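Local structure of acyl-CoA thioesterase II (Mycobacterium avium subsp. paratuberculosis, 4R9Z) at residues M198-L203 / R220-W225; G254-R259 / L263-K268. The protein probably hydrolyses fatty acyl-CoA thioesters to free fatty acid and coenzyme A, as a double hot-dog thioesterase of the TesB type. All coordinates share one frame; numbering follows the deposited sequence.

Contact 1: residues M198-L203 / R220-W225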
# COMPACT_ATOMS: atom_id res chain seq x y z
N MET B 198 4.04 11.92 -10.18
CA MET B 198 5.33 11.58 -10.75
C MET B 198 5.86 10.25 -10.20
O MET B 198 6.49 9.48 -10.93
CB MET B 198 6.33 12.72 -10.51
CG MET B 198 7.50 12.39 -9.60
SD MET B 198 8.86 11.59 -10.46
CE MET B 198 8.77 12.43 -12.03
N SER B 199 5.60 9.98 -8.93
CA SER B 199 6.04 8.74 -8.28
C SER B 199 5.49 7.51 -8.98
O SER B 199 6.11 6.44 -8.95
CB SER B 199 5.62 8.72 -6.81
OG SER B 199 4.22 8.51 -6.70
N ALA B 200 4.33 7.65 -9.59
CA ALA B 200 3.68 6.54 -10.28
C ALA B 200 4.19 6.34 -11.71
O ALA B 200 4.51 5.22 -12.10
CB ALA B 200 2.17 6.74 -10.28
N VAL B 201 4.25 7.42 -12.48
CA VAL B 201 4.55 7.32 -13.91
C VAL B 201 6.00 6.95 -14.24
O VAL B 201 6.28 6.46 -15.34
CB VAL B 201 4.22 8.63 -14.66
CG1 VAL B 201 2.75 8.97 -14.52
CG2 VAL B 201 5.08 9.77 -14.14
N THR B 202 6.91 7.16 -13.30
CA THR B 202 8.33 6.87 -13.55
C THR B 202 8.74 5.49 -13.06
O THR B 202 9.89 5.09 -13.19
CB THR B 202 9.24 7.90 -12.88
OG1 THR B 202 8.98 7.94 -11.47
CG2 THR B 202 9.00 9.26 -13.49
N LEU B 203 7.81 4.78 -12.46
CA LEU B 203 8.13 3.57 -11.75
C LEU B 203 8.00 2.30 -12.54
O LEU B 203 8.26 1.25 -12.04
CB LEU B 203 7.32 3.49 -10.48
CG LEU B 203 8.09 2.95 -9.32
CD1 LEU B 203 9.37 3.70 -9.18
CD2 LEU B 203 7.29 3.06 -8.05
N ARG B 220 -1.32 -1.90 -11.72
CA ARG B 220 -2.45 -2.50 -11.03
C ARG B 220 -2.78 -1.74 -9.75
O ARG B 220 -3.94 -1.46 -9.47
CB ARG B 220 -2.18 -3.97 -10.73
CG ARG B 220 -3.31 -4.68 -10.02
CD ARG B 220 -4.62 -4.54 -10.77
NE ARG B 220 -5.67 -5.37 -10.19
CZ ARG B 220 -6.89 -5.51 -10.71
NH1 ARG B 220 -7.21 -4.86 -11.82
NH2 ARG B 220 -7.79 -6.28 -10.12
N ASP B 221 -1.76 -1.41 -8.98
CA ASP B 221 -1.97 -0.54 -7.83
C ASP B 221 -0.76 0.32 -7.50
O ASP B 221 0.37 0.03 -7.89
CB ASP B 221 -2.41 -1.36 -6.61
CG ASP B 221 -1.46 -2.49 -6.25
OD1 ASP B 221 -1.51 -3.55 -6.91
OD2 ASP B 221 -0.69 -2.33 -5.27
N HIS B 222 -1.02 1.42 -6.79
CA HIS B 222 -0.01 2.38 -6.39
C HIS B 222 -0.24 2.81 -4.95
O HIS B 222 -1.37 3.12 -4.57
CB HIS B 222 -0.04 3.60 -7.32
CG HIS B 222 1.06 4.58 -7.08
ND1 HIS B 222 2.37 4.34 -7.45
CD2 HIS B 222 1.05 5.80 -6.49
CE1 HIS B 222 3.11 5.38 -7.11
NE2 HIS B 222 2.34 6.28 -6.53
N SER B 223 0.83 2.85 -4.17
CA SER B 223 0.73 3.19 -2.76
C SER B 223 1.79 4.22 -2.40
O SER B 223 2.95 4.07 -2.78
CB SER B 223 0.92 1.95 -1.88
OG SER B 223 -0.25 1.15 -1.83
N VAL B 224 1.38 5.28 -1.70
CA VAL B 224 2.32 6.32 -1.28
C VAL B 224 2.15 6.66 0.20
O VAL B 224 1.04 6.91 0.65
CB VAL B 224 2.14 7.62 -2.09
CG1 VAL B 224 3.20 8.63 -1.68
CG2 VAL B 224 2.23 7.33 -3.56
N TRP B 225 3.25 6.70 0.93
CA TRP B 225 3.23 7.18 2.30
C TRP B 225 4.06 8.46 2.39
O TRP B 225 5.25 8.47 2.09
CB TRP B 225 3.78 6.11 3.26
CG TRP B 225 3.00 4.84 3.23
CD1 TRP B 225 1.99 4.48 4.08
CD2 TRP B 225 3.15 3.76 2.30
NE1 TRP B 225 1.51 3.23 3.74
CE2 TRP B 225 2.21 2.77 2.65
CE3 TRP B 225 4.00 3.52 1.22
CZ2 TRP B 225 2.09 1.58 1.95
CZ3 TRP B 225 3.88 2.34 0.52
CH2 TRP B 225 2.92 1.38 0.90
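In the second hot-dog domain the C-terminal turn of helix 188-201 lies against strand 218-226, where S199 and A200 meet H222. This is the hot-dog arrangement of a helix wrapped by a curved antiparallel sheet. The contact is small, about 149 Å² in all, and buried close to the centre of the chain.

The imidazole of H222 carries most of it. The bond from CA to CB of H222 is directed at the helix, and with CG anti to the backbone N (chi1 -174°) the ring continues toward S199 and A200. NE2 donates to S199 OG over 2.9 Å, and OG lies 15° out of the ring plane. The ring edge therefore makes the polar contact. One ring face takes the apolar one: A200 CB sits 3.7 Å from the centroid of the H222 ring, 13° off the ring normal, a CH-pi contact. The backbone of A200 is close as well, with its CA 3.4 Å from H222 CE1. Further along the strand V224 gives a lighter touch, its CG2 3.9 Å from S199 OG.

S199 OG is also hydrogen-bonded to A196 O, one turn back in the same helix. At the other ring nitrogen, H222 ND1 has a weak hydrogen bond with Q269 NE2. V267, on strand 263-272, packs against both S199 and H222.

The edge bond and the methyl over one face probably help to hold the orientation of the histidine ring. With NE2 as donor, S199 OG is the acceptor, and a polar bond and an apolar contact meet on one buried side chain.

Contact 2: residues G254-R259 / L263-K268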
# COMPACT_ATOMS: atom_id res chain seq x y z
N GLY B 254 9.95 2.75 -4.23
CA GLY B 254 10.48 4.09 -4.39
C GLY B 254 10.58 4.90 -3.12
O GLY B 254 9.74 4.81 -2.23
N THR B 255 11.63 5.71 -3.05
CA THR B 255 11.81 6.65 -1.96
C THR B 255 12.21 7.98 -2.56
O THR B 255 13.15 8.06 -3.34
CB THR B 255 12.87 6.18 -0.95
OG1 THR B 255 13.75 5.25 -1.58
CG2 THR B 255 12.22 5.52 0.24
N MET B 256 11.48 9.03 -2.20
CA MET B 256 11.74 10.34 -2.76
C MET B 256 12.31 11.27 -1.71
O MET B 256 11.86 11.28 -0.57
CB MET B 256 10.46 10.92 -3.34
CG MET B 256 10.66 12.14 -4.20
SD MET B 256 9.11 12.63 -4.95
CE MET B 256 8.72 11.15 -5.88
N PHE B 257 13.31 12.06 -2.10
CA PHE B 257 13.96 13.00 -1.19
C PHE B 257 13.97 14.42 -1.74
O PHE B 257 14.03 14.62 -2.96
CB PHE B 257 15.40 12.58 -0.90
CG PHE B 257 15.55 11.23 -0.27
CD1 PHE B 257 15.60 10.09 -1.06
CD2 PHE B 257 15.69 11.10 1.10
CE1 PHE B 257 15.76 8.84 -0.48
CE2 PHE B 257 15.86 9.85 1.68
CZ PHE B 257 15.89 8.72 0.89
N ASN B 258 13.93 15.41 -0.85
CA ASN B 258 14.30 16.77 -1.22
C ASN B 258 15.80 16.84 -1.42
O ASN B 258 16.54 16.03 -0.85
CB ASN B 258 13.86 17.78 -0.15
CG ASN B 258 12.37 18.02 -0.14
OD1 ASN B 258 11.72 18.01 -1.18
ND2 ASN B 258 11.82 18.24 1.05
N ARG B 259 16.27 17.80 -2.22
CA ARG B 259 17.70 17.97 -2.44
C ARG B 259 18.45 18.13 -1.12
O ARG B 259 19.62 17.78 -1.01
CB ARG B 259 17.97 19.17 -3.35
CG ARG B 259 19.44 19.33 -3.74
CD ARG B 259 19.61 20.26 -4.93
NE ARG B 259 20.96 20.19 -5.50
CZ ARG B 259 21.29 20.70 -6.68
NH1 ARG B 259 20.38 21.32 -7.43
NH2 ARG B 259 22.54 20.60 -7.12
N LEU B 263 13.39 13.06 3.59
CA LEU B 263 12.50 12.11 2.94
C LEU B 263 11.14 12.75 2.65
O LEU B 263 10.55 13.39 3.51
CB LEU B 263 12.34 10.86 3.81
CG LEU B 263 11.40 9.77 3.29
CD1 LEU B 263 11.97 9.10 2.05
CD2 LEU B 263 11.15 8.74 4.38
N VAL B 264 10.66 12.57 1.42
CA VAL B 264 9.38 13.14 1.03
C VAL B 264 8.27 12.08 1.07
O VAL B 264 7.22 12.29 1.67
CB VAL B 264 9.46 13.75 -0.38
CG1 VAL B 264 8.06 14.06 -0.91
CG2 VAL B 264 10.31 15.01 -0.35
N CYS B 265 8.52 10.94 0.43
CA CYS B 265 7.54 9.87 0.43
C CYS B 265 8.18 8.50 0.22
O CYS B 265 9.26 8.40 -0.36
CB CYS B 265 6.49 10.12 -0.65
SG CYS B 265 7.11 9.99 -2.33
N THR B 266 7.50 7.47 0.71
CA THR B 266 7.86 6.08 0.43
C THR B 266 6.78 5.53 -0.50
O THR B 266 5.61 5.86 -0.34
CB THR B 266 7.94 5.23 1.71
OG1 THR B 266 8.81 5.86 2.66
CG2 THR B 266 8.48 3.84 1.40
N VAL B 267 7.18 4.71 -1.47
CA VAL B 267 6.27 4.32 -2.55
C VAL B 267 6.36 2.83 -2.88
O VAL B 267 7.45 2.25 -2.86
CB VAL B 267 6.56 5.13 -3.84
CG1 VAL B 267 5.55 4.81 -4.91
CG2 VAL B 267 6.56 6.61 -3.56
N LYS B 268 5.22 2.22 -3.19
CA LYS B 268 5.20 0.85 -3.69
C LYS B 268 4.20 0.73 -4.84
O LYS B 268 3.12 1.31 -4.79
CB LYS B 268 4.84 -0.14 -2.59
CG LYS B 268 5.19 -1.58 -2.92
CD LYS B 268 6.68 -1.84 -2.73
CE LYS B 268 7.03 -1.98 -1.25
NZ LYS B 268 8.49 -2.17 -1.05
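G254 to N258 and L263 to V267 face each other in the beta hairpin of strands 249-258 and 263-272, within the second hot-dog domain. The strand axes run antiparallel at 164°.

Backbone bonds hold the pairing. G254 and V267 form a hydrogen-bonded pair, with G254 N to V267 O at 2.9 Å and V267 N to G254 O at 2.7 Å. M256 N gives a nearly straight bond to C265 O, in the carbonyl plane. A classic beta bulge follows: V264 and C265 both face M256. M256 O takes a bond of 2.7 Å from V264 N and a weak one from C265 N. The register then shifts by one, and F257 pairs with L263.

Apolar contacts occupy both faces. On the face toward helix 188-201, M256 CB lies 3.6 Å from C265 SG, and V195 of that helix touches both side chains. On the other face F257 and L263 meet. With CG beside the backbone N (chi1 -60°), the F257 ring comes up against L263, whose CD1 lies over one ring face, 4.2 Å from the F257 ring centroid and displaced toward the rim.

Near the turn the contact is mixed. The N258 amide bonds outside the hairpin, OD1 to V231 N and ND2 to R229 O. Against this amide, held by two bonds, rests a methyl, V264 CG2, 3.4 Å from N258 OD1.

Both contacts are buried in the second hot-dog domain, contact 1 nearer the centre of the chain. Contact 1 joins helix to sheet through side chains, with one polar bond and one methyl-to-ring contact. Contact 2 joins two neighbouring strands, mainly through backbone bonds, with apolar side chains on both faces. They meet because strands 218-226 and 263-272 are adjacent: W225 N to T266 O and S223 N to K268 O, each 2.8 Å, are probable hydrogen bonds. V267 belongs to both, pairing in the hairpin and lying next to the histidine. Helix 188-201 lies over both contacts. Each also reaches the second subunit: W225 packs on K268 of that subunit, and K268 on its W225.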